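Local coordinates for protein CDA peptide synthetase I (PDB 5DU9) that forms a condensation domain, a family module of peptide synthetases, at residues G35-I40 and R149-L154. The protein carries 1 engineered substitution. Sequence-based numbering, arbitrary orientation.
Sequences GSCLEI and RHLYYL
Segments 35-40 and 149-154, parts of strands 33-40 and 149-157, run antiparallel as neighbours inside the mixed sheet of the condensation domain, strand 379-384 flanking the first and strand 138-146 the second. Ser36–Leu154, Leu38–Tyr152 and Ile40–His150 are hydrogen-bonded pairs, each with two N-H···O=C bonds. In the middle pair Leu38 N reaches Tyr152 O at 2.8 Å, in the carbonyl plane; in the last, Ile40 N approaches His150 O from well above the carbonyl plane, by 38°, yet its N-H···O angle is a fairly straight 167°. Leu151 CA adds a CA-H···O contact to Leu38 O at 3.3 Å.

The side chains of these three pairs share one face. Helix 163-182 covers its Ser36, Leu38, Tyr152 and Leu154 part, while Ile40 packs on Phe375 and Pro378. Ile40 also runs alongside Tyr152, its CD1 4.0 Å from Tyr152 CB. Tyr152 CG stands anti to the backbone N (chi1 -171°), and the ring is carried off from strand 35-40. At the Ser36 end a water donates to Leu154 O at 2.7 Å and bonds Ser36 OG at 2.6 Å. Cys37, Glu39, Leu151 and Tyr153 occupy the other face, where Leu151 CD2 packs against Cys37 CB at 3.6 Å.

The backbone ladder thus fixes the register, while polar side-chain ends bond outward: Glu39 in a salt bridge with Arg383 and Tyr152 OH to His140 on the flanking strands, Ser36 OG to Tyr170 OH on helix 163-182, Tyr153 OH to Asp125 on helix 114-126.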
loop_
_atom_site.group_PDB
_atom_site.type_symbol
_atom_site.label_atom_id
_atom_site.label_comp_id
_atom_site.label_asym_id
_atom_site.label_seq_id
_atom_site.Cartn_x
_atom_site.Cartn_y
_atom_site.Cartn_z
ATOM N N GLY A 35 -2.495 7.888 -0.146
ATOM C CA GLY A 35 -3.704 8.049 0.630
ATOM C C GLY A 35 -4.654 6.879 0.596
ATOM O O GLY A 35 -4.550 5.974 -0.234
ATOM N N SER A 36 -5.595 6.914 1.530
ATOM C CA SER A 36 -6.683 5.956 1.581
ATOM C C SER A 36 -7.859 6.672 2.211
ATOM O O SER A 36 -7.735 7.829 2.614
ATOM C CB SER A 36 -6.309 4.716 2.389
ATOM O OG SER A 36 -6.100 5.055 3.750
ATOM N N CYS A 37 -8.993 5.995 2.308
ATOM C CA CYS A 37 -10.127 6.561 3.018
ATOM C C CYS A 37 -10.976 5.465 3.640
ATOM O O CYS A 37 -10.810 4.291 3.315
ATOM C CB CYS A 37 -10.980 7.422 2.084
ATOM S SG CYS A 37 -11.814 6.520 0.759
ATOM N N LEU A 38 -11.853 5.866 4.557
ATOM C CA LEU A 38 -12.864 4.981 5.123
ATOM C C LEU A 38 -14.235 5.402 4.632
ATOM O O LEU A 38 -14.613 6.564 4.766
ATOM C CB LEU A 38 -12.854 5.017 6.655
ATOM C CG LEU A 38 -11.645 4.504 7.430
ATOM C CD1 LEU A 38 -11.907 4.675 8.916
ATOM C CD2 LEU A 38 -11.339 3.050 7.103
ATOM N N GLU A 39 -14.974 4.458 4.061
ATOM C CA GLU A 39 -16.370 4.681 3.740
ATOM C C GLU A 39 -17.186 4.295 4.961
ATOM O O GLU A 39 -17.194 3.133 5.364
ATOM C CB GLU A 39 -16.776 3.874 2.510
ATOM C CG GLU A 39 -16.030 4.296 1.253
ATOM C CD GLU A 39 -16.374 3.448 0.045
ATOM O OE1 GLU A 39 -16.791 2.285 0.230
ATOM O OE2 GLU A 39 -16.228 3.947 -1.091
ATOM N N ILE A 40 -17.858 5.279 5.552
ATOM C CA ILE A 40 -18.510 5.111 6.845
ATOM C C ILE A 40 -20.025 5.211 6.676
ATOM O O ILE A 40 -20.527 6.151 6.064
ATOM C CB ILE A 40 -17.982 6.155 7.855
ATOM C CG1 ILE A 40 -16.474 5.958 8.053
ATOM C CG2 ILE A 40 -18.703 6.040 9.190
ATOM C CD1 ILE A 40 -15.737 7.182 8.552
ATOM N N ARG A 149 -24.240 9.059 5.414
ATOM C CA ARG A 149 -22.968 8.416 5.097
ATOM C C ARG A 149 -21.819 9.409 5.187
ATOM O O ARG A 149 -21.996 10.605 4.936
ATOM C CB ARG A 149 -23.007 7.791 3.702
ATOM C CG ARG A 149 -23.986 6.637 3.566
ATOM C CD ARG A 149 -23.953 6.041 2.167
ATOM N NE ARG A 149 -24.391 6.991 1.146
ATOM C CZ ARG A 149 -25.660 7.210 0.812
ATOM N NH1 ARG A 149 -26.640 6.553 1.419
ATOM N NH2 ARG A 149 -25.951 8.094 -0.131
ATOM N N HIS A 150 -20.643 8.904 5.547
ATOM C CA HIS A 150 -19.450 9.730 5.647
ATOM C C HIS A 150 -18.269 9.105 4.925
ATOM O O HIS A 150 -18.287 7.927 4.563
ATOM C CB HIS A 150 -19.083 9.971 7.113
ATOM C CG HIS A 150 -19.921 11.017 7.780
ATOM N ND1 HIS A 150 -21.234 10.803 8.139
ATOM C CD2 HIS A 150 -19.633 12.287 8.146
ATOM C CE1 HIS A 150 -21.717 11.896 8.700
ATOM N NE2 HIS A 150 -20.766 12.811 8.721
ATOM N N LEU A 151 -17.242 9.919 4.715
ATOM C CA LEU A 151 -15.987 9.450 4.157
ATOM C C LEU A 151 -14.857 10.135 4.906
ATOM O O LEU A 151 -14.830 11.361 4.993
ATOM C CB LEU A 151 -15.912 9.744 2.655
ATOM C CG LEU A 151 -14.752 9.127 1.870
ATOM C CD1 LEU A 151 -15.159 8.911 0.423
ATOM C CD2 LEU A 151 -13.510 10.007 1.936
ATOM N N TYR A 152 -13.948 9.342 5.465
ATOM C CA TYR A 152 -12.766 9.882 6.127
ATOM C C TYR A 152 -11.561 9.695 5.227
ATOM O O TYR A 152 -11.197 8.564 4.916
ATOM C CB TYR A 152 -12.513 9.201 7.476
ATOM C CG TYR A 152 -11.432 9.886 8.284
ATOM C CD1 TYR A 152 -10.088 9.749 7.951
ATOM C CD2 TYR A 152 -11.757 10.688 9.369
ATOM C CE1 TYR A 152 -9.101 10.388 8.680
ATOM C CE2 TYR A 152 -10.778 11.323 10.105
ATOM C CZ TYR A 152 -9.453 11.171 9.754
ATOM O OH TYR A 152 -8.478 11.810 10.483
ATOM N N TYR A 153 -10.943 10.803 4.826
ATOM C CA TYR A 153 -9.756 10.774 3.977
ATOM C C TYR A 153 -8.484 10.953 4.784
ATOM O O TYR A 153 -8.347 11.905 5.549
ATOM C CB TYR A 153 -9.842 11.866 2.908
ATOM C CG TYR A 153 -8.532 12.175 2.201
ATOM C CD1 TYR A 153 -7.956 11.268 1.319
ATOM C CD2 TYR A 153 -7.891 13.390 2.394
ATOM C CE1 TYR A 153 -6.771 11.558 0.664
ATOM C CE2 TYR A 153 -6.705 13.690 1.742
ATOM C CZ TYR A 153 -6.154 12.773 0.875
ATOM O OH TYR A 153 -4.975 13.081 0.226
ATOM N N LEU A 154 -7.558 10.022 4.588
ATOM C CA LEU A 154 -6.229 10.089 5.173
ATOM C C LEU A 154 -5.205 10.252 4.062
ATOM O O LEU A 154 -4.911 9.302 3.332
ATOM C CB LEU A 154 -5.928 8.831 5.992
ATOM C CG LEU A 154 -4.491 8.687 6.507
ATOM C CD1 LEU A 154 -4.139 9.798 7.478
ATOM C CD2 LEU A 154 -4.292 7.323 7.153
HETATM O O HOH W 1 -4.155 6.806 4.028
#